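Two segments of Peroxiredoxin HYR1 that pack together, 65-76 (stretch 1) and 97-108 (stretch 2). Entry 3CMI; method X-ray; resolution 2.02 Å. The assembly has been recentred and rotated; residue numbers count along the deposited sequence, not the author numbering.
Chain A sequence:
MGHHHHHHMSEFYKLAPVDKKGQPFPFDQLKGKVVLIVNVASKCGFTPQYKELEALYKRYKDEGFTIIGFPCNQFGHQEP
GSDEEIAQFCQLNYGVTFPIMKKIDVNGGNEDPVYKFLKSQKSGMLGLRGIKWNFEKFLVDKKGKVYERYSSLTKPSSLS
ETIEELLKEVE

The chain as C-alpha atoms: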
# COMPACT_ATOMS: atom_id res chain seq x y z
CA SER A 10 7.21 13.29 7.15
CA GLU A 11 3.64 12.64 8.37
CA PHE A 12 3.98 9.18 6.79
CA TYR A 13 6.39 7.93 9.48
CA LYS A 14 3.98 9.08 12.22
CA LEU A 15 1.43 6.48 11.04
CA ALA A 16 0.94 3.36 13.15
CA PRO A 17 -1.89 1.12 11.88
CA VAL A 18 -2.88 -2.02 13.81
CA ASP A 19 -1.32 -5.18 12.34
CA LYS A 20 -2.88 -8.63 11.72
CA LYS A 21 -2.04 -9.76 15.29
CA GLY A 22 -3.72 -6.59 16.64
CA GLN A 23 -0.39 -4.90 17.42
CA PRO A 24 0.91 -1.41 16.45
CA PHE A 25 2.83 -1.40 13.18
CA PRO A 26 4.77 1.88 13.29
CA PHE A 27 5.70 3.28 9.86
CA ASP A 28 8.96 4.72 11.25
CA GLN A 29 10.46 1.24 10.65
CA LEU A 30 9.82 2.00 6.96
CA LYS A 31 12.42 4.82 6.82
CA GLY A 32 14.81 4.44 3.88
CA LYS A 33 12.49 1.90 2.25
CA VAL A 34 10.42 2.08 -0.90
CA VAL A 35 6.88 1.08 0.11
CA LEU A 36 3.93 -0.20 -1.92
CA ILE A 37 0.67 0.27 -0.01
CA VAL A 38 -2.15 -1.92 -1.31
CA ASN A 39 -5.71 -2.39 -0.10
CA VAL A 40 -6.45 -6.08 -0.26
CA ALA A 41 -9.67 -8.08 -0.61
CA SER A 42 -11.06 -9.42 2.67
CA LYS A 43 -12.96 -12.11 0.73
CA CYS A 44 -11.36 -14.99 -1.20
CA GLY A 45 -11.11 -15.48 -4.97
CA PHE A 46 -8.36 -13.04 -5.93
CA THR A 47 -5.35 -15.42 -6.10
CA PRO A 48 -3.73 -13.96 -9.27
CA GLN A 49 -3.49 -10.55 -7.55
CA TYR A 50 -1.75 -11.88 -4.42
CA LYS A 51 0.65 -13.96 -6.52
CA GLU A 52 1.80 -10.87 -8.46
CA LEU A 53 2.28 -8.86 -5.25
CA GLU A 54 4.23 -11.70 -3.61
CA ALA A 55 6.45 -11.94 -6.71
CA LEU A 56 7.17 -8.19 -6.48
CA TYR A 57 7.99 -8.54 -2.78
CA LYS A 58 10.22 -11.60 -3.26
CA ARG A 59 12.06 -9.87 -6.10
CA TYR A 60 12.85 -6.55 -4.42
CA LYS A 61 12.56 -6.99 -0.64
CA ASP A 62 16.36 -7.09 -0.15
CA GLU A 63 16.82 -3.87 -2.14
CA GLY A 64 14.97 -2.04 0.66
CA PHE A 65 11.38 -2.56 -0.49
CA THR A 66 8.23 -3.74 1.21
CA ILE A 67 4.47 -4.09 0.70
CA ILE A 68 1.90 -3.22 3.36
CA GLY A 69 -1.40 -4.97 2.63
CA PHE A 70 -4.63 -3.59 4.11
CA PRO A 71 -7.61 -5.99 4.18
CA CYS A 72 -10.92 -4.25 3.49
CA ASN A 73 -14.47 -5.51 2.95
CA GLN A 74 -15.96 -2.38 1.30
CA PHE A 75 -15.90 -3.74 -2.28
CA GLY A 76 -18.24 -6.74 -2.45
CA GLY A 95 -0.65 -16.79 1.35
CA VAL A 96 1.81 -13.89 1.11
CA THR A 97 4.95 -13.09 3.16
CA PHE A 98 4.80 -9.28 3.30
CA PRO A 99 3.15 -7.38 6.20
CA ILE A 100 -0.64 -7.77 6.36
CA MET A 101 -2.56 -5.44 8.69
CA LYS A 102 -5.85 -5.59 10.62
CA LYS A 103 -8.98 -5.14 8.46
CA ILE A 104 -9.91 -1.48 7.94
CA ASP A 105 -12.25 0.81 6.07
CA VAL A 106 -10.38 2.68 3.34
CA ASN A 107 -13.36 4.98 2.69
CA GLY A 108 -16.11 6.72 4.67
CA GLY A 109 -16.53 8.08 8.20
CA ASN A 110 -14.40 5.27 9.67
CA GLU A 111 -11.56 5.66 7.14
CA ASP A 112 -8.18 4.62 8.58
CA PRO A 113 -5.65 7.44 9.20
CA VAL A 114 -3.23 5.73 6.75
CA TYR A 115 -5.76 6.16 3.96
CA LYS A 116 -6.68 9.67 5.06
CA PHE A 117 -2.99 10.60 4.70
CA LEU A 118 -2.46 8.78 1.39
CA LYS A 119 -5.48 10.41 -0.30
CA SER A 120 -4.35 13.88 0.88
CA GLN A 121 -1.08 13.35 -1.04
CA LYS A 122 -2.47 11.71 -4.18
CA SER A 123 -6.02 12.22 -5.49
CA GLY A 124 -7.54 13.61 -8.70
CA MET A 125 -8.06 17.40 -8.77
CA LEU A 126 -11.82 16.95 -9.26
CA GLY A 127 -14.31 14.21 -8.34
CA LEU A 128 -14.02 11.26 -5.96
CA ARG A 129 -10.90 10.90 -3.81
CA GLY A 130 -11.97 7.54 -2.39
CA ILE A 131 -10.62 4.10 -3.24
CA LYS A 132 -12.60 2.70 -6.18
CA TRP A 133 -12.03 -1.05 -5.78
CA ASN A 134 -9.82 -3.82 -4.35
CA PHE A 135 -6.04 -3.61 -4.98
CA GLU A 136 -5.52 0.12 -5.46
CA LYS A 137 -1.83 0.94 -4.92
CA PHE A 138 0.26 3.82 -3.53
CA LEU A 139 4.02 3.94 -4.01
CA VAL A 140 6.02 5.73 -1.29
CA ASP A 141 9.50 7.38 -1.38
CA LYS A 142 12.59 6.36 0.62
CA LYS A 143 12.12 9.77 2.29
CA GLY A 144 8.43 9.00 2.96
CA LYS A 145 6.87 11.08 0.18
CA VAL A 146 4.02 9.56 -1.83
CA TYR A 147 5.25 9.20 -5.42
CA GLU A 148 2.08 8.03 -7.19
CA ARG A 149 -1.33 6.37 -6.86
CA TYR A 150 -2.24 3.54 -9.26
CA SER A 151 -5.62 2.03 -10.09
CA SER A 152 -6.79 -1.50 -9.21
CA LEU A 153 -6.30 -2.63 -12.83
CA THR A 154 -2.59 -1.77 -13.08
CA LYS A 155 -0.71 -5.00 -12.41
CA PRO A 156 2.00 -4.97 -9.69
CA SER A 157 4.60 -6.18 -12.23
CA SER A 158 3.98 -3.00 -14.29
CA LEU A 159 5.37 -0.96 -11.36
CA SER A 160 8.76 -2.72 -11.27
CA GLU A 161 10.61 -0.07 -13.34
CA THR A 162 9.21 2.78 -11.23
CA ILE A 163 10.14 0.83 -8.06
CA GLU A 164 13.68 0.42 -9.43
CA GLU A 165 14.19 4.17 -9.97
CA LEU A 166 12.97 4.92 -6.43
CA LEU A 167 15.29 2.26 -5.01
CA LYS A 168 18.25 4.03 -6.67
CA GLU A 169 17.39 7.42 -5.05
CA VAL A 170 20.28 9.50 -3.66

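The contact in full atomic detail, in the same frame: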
# COMPACT_ATOMS: atom_id res chain seq x y z
N PHE A 65 12.74 -2.70 0.03
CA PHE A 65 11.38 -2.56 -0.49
C PHE A 65 10.45 -3.43 0.32
O PHE A 65 10.82 -4.53 0.73
CB PHE A 65 11.32 -2.99 -1.96
CG PHE A 65 9.92 -3.06 -2.52
CD1 PHE A 65 9.26 -1.90 -2.94
CD2 PHE A 65 9.26 -4.28 -2.63
CE1 PHE A 65 7.96 -1.96 -3.46
CE2 PHE A 65 7.97 -4.36 -3.14
CZ PHE A 65 7.32 -3.20 -3.56
N THR A 66 9.24 -2.94 0.55
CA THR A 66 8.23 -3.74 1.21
C THR A 66 6.83 -3.42 0.69
O THR A 66 6.64 -2.41 0.00
CB THR A 66 8.30 -3.62 2.75
OG1 THR A 66 7.58 -4.71 3.34
CG2 THR A 66 7.73 -2.28 3.24
N ILE A 67 5.88 -4.29 1.01
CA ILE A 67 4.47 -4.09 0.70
C ILE A 67 3.65 -4.18 1.97
O ILE A 67 3.77 -5.16 2.72
CB ILE A 67 3.94 -5.13 -0.32
CG1 ILE A 67 4.78 -5.12 -1.60
CG2 ILE A 67 2.46 -4.85 -0.66
CD1 ILE A 67 4.48 -6.25 -2.55
N ILE A 68 2.83 -3.17 2.23
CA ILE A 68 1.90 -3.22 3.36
C ILE A 68 0.50 -3.45 2.79
O ILE A 68 -0.02 -2.62 2.04
CB ILE A 68 1.96 -1.93 4.24
CG1 ILE A 68 3.41 -1.49 4.51
CG2 ILE A 68 1.18 -2.12 5.55
CD1 ILE A 68 4.30 -2.53 5.24
N GLY A 69 -0.08 -4.61 3.12
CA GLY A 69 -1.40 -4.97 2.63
C GLY A 69 -2.49 -4.68 3.65
O GLY A 69 -2.40 -5.13 4.78
N PHE A 70 -3.50 -3.91 3.24
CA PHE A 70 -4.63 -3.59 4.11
C PHE A 70 -5.89 -4.32 3.65
O PHE A 70 -6.49 -3.95 2.64
CB PHE A 70 -4.89 -2.08 4.14
CG PHE A 70 -3.89 -1.29 4.94
CD1 PHE A 70 -2.72 -0.81 4.35
CD2 PHE A 70 -4.13 -1.00 6.28
CE1 PHE A 70 -1.80 -0.06 5.09
CE2 PHE A 70 -3.22 -0.25 7.03
CZ PHE A 70 -2.05 0.22 6.43
N PRO A 71 -6.29 -5.38 4.38
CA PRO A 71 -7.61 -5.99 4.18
C PRO A 71 -8.75 -4.98 4.34
O PRO A 71 -8.69 -4.10 5.20
CB PRO A 71 -7.68 -7.04 5.30
CG PRO A 71 -6.26 -7.39 5.55
CD PRO A 71 -5.50 -6.10 5.39
N CYS A 72 -9.77 -5.13 3.50
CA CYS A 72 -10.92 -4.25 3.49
C CYS A 72 -12.09 -4.99 2.87
O CYS A 72 -11.91 -5.71 1.88
CB CYS A 72 -10.61 -2.98 2.69
SG CYS A 72 -11.94 -1.76 2.64
N ASN A 73 -13.28 -4.82 3.43
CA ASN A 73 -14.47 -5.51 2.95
C ASN A 73 -15.49 -4.59 2.26
O ASN A 73 -16.64 -4.97 2.06
CB ASN A 73 -15.13 -6.29 4.09
CG ASN A 73 -16.09 -7.36 3.60
OD1 ASN A 73 -17.19 -7.51 4.14
ND2 ASN A 73 -15.69 -8.10 2.57
N GLN A 74 -15.05 -3.40 1.86
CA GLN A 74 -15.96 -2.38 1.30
C GLN A 74 -16.29 -2.54 -0.19
O GLN A 74 -17.07 -1.75 -0.74
CB GLN A 74 -15.41 -0.98 1.58
CG GLN A 74 -15.62 -0.50 3.01
CD GLN A 74 -15.00 0.86 3.28
OE1 GLN A 74 -13.80 1.05 3.09
NE2 GLN A 74 -15.81 1.80 3.74
N PHE A 75 -15.71 -3.55 -0.84
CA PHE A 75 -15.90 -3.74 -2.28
C PHE A 75 -16.39 -5.15 -2.61
O PHE A 75 -15.69 -5.95 -3.23
CB PHE A 75 -14.61 -3.39 -3.05
CG PHE A 75 -13.97 -2.09 -2.61
CD1 PHE A 75 -14.52 -0.86 -2.99
CD2 PHE A 75 -12.84 -2.10 -1.81
CE1 PHE A 75 -13.93 0.34 -2.58
CE2 PHE A 75 -12.25 -0.91 -1.39
CZ PHE A 75 -12.80 0.31 -1.78
N GLY A 76 -17.62 -5.44 -2.20
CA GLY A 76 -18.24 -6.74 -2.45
C GLY A 76 -19.48 -6.62 -3.32
O GLY A 76 -20.43 -5.92 -2.97
N THR A 97 3.95 -13.20 2.09
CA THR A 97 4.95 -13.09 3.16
C THR A 97 5.27 -11.65 3.57
O THR A 97 6.10 -11.42 4.45
CB THR A 97 6.26 -13.82 2.82
OG1 THR A 97 6.82 -13.26 1.63
CG2 THR A 97 6.03 -15.32 2.62
N PHE A 98 4.62 -10.68 2.94
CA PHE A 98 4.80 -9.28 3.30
C PHE A 98 3.78 -8.87 4.36
O PHE A 98 2.78 -9.56 4.53
CB PHE A 98 4.73 -8.38 2.06
CG PHE A 98 3.48 -8.53 1.24
CD1 PHE A 98 2.30 -7.88 1.61
CD2 PHE A 98 3.48 -9.30 0.08
CE1 PHE A 98 1.14 -8.01 0.84
CE2 PHE A 98 2.33 -9.44 -0.68
CZ PHE A 98 1.15 -8.79 -0.30
N PRO A 99 4.04 -7.76 5.09
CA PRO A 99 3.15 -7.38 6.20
C PRO A 99 1.68 -7.18 5.80
O PRO A 99 1.38 -6.40 4.90
CB PRO A 99 3.76 -6.07 6.71
CG PRO A 99 5.19 -6.16 6.33
CD PRO A 99 5.18 -6.83 4.98
N ILE A 100 0.81 -7.91 6.49
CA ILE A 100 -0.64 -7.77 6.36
C ILE A 100 -1.17 -7.16 7.66
O ILE A 100 -0.77 -7.55 8.76
CB ILE A 100 -1.34 -9.13 6.07
CG1 ILE A 100 -0.85 -9.72 4.73
CG2 ILE A 100 -2.86 -9.03 6.13
CD1 ILE A 100 -1.28 -8.95 3.47
N MET A 101 -2.07 -6.18 7.53
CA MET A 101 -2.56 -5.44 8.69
C MET A 101 -3.95 -5.93 9.09
O MET A 101 -4.53 -6.77 8.41
CB MET A 101 -2.60 -3.94 8.36
CG MET A 101 -1.28 -3.35 7.87
SD MET A 101 -0.04 -3.14 9.16
CE MET A 101 1.01 -4.56 8.86
N LYS A 102 -4.45 -5.41 10.21
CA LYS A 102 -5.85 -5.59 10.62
C LYS A 102 -6.79 -4.99 9.56
O LYS A 102 -6.47 -3.98 8.93
CB LYS A 102 -6.09 -4.93 11.98
CG LYS A 102 -7.47 -5.18 12.60
CD LYS A 102 -7.65 -4.38 13.90
CE LYS A 102 -9.10 -4.44 14.41
NZ LYS A 102 -9.38 -3.38 15.43
N LYS A 103 -7.95 -5.63 9.38
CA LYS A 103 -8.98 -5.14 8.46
C LYS A 103 -9.41 -3.72 8.80
O LYS A 103 -9.61 -3.38 9.97
CB LYS A 103 -10.20 -6.09 8.45
CG LYS A 103 -11.28 -5.73 7.42
CD LYS A 103 -12.54 -6.58 7.58
CE LYS A 103 -13.46 -6.06 8.69
NZ LYS A 103 -14.14 -4.78 8.32
N ILE A 104 -9.53 -2.88 7.78
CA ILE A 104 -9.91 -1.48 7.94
C ILE A 104 -10.97 -1.08 6.92
O ILE A 104 -11.25 -1.83 5.98
CB ILE A 104 -8.71 -0.51 7.74
CG1 ILE A 104 -8.07 -0.71 6.35
CG2 ILE A 104 -7.69 -0.63 8.87
CD1 ILE A 104 -7.40 0.53 5.77
N ASP A 105 -11.56 0.09 7.13
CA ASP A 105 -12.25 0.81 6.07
C ASP A 105 -11.25 1.76 5.42
O ASP A 105 -10.50 2.46 6.12
CB ASP A 105 -13.43 1.62 6.61
CG ASP A 105 -14.60 0.75 7.05
OD1 ASP A 105 -15.56 1.31 7.61
OD2 ASP A 105 -14.57 -0.48 6.83
N VAL A 106 -11.22 1.76 4.10
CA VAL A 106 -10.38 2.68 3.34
C VAL A 106 -11.15 3.97 3.01
O VAL A 106 -10.54 5.02 2.77
CB VAL A 106 -9.81 2.02 2.05
CG1 VAL A 106 -8.91 0.84 2.40
CG2 VAL A 106 -10.93 1.58 1.11
N ASN A 107 -12.48 3.86 2.99
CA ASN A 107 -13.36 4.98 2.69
C ASN A 107 -14.39 5.21 3.79
O ASN A 107 -14.64 4.32 4.60
CB ASN A 107 -14.13 4.73 1.38
CG ASN A 107 -13.22 4.54 0.18
OD1 ASN A 107 -13.56 3.81 -0.75
ND2 ASN A 107 -12.07 5.22 0.17
N GLY A 108 -14.98 6.40 3.80
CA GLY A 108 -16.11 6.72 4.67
C GLY A 108 -15.72 7.35 6.00
O GLY A 108 -14.57 7.73 6.22

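Stretch 1 runs as a strand from F65 to C72, and stretch 2, which has no regular structure of its own, lies along it in the same direction, so that I67 faces F98 and C72 faces I104. The pairing is centred on G69, whose backbone uses both its polar groups: G69 N donates to P99 O (2.9 Å, almost straight at 177°), and G69 O accepts from M101 N (3.0 Å). This pair of bonds flanks I100 and forms the single beta bridge. Two residues on in stretch 1 but three on in stretch 2, I104 N donates to P71 O at 3.0 Å, so stretch 2 has gained a residue and the regular pattern is not repeated. The carbonyls are further lined by CA-H groups: I68 CA lies 3.6 Å from P99 O, I100 CA 3.5 Å from G69 O, and K103 CA 3.4 Å from P71 O.

Glycine suits position 69 because a CB would point toward stretch 2, 2.8 Å from I100 CD1, a clash, and a tight 3.3 Å from F98 CE1. Each proline lacks an amide hydrogen, so I67 O and M101 O face ring CD atoms instead of N-H groups, at 3.1 Å from P99 CD and 3.2 Å from P71 CD respectively, and receive no hydrogen bond across the contact; the prolines' own carbonyls serve G69 N and I104 N.

Apolar side chains pack around this ladder. I67 places CB over the face of the F98 ring, 4.0 Å from its centroid, a CH-pi contact suited to a branched aliphatic against a flat ring. M101 does likewise with F70: its CG sits 3.9 Å from the F70 ring centroid, over the face, and also 3.6 Å from I68 CG2. The flexible methionine, with chi1 and chi2 both m, thus fills the space beside both residues. I104 brings CD1 to 3.6 Å from F70 CD2, and these mostly buried groups exclude solvent near the backbone bonds.

Beyond the strand, a glutamine side chain takes over from the backbone. Q74 points toward stretch 2, and its OE1 accepts from both V106 N (2.9 Å) and N107 N (3.1 Å), while its NE2 donates to N107 O (2.9 Å, 171°). A primary amide suits this place because it offers an acceptor and a donor together, satisfying two amides and a carbonyl of a segment without strand partners here. Q74 N, in turn, makes a weak hydrogen bond to C72 SG at 3.6 Å. V106 completes the apolar packing, its CG2 lying 3.8 Å from C72 SG and 3.7 Å from F75 CZ, at the edge of that ring.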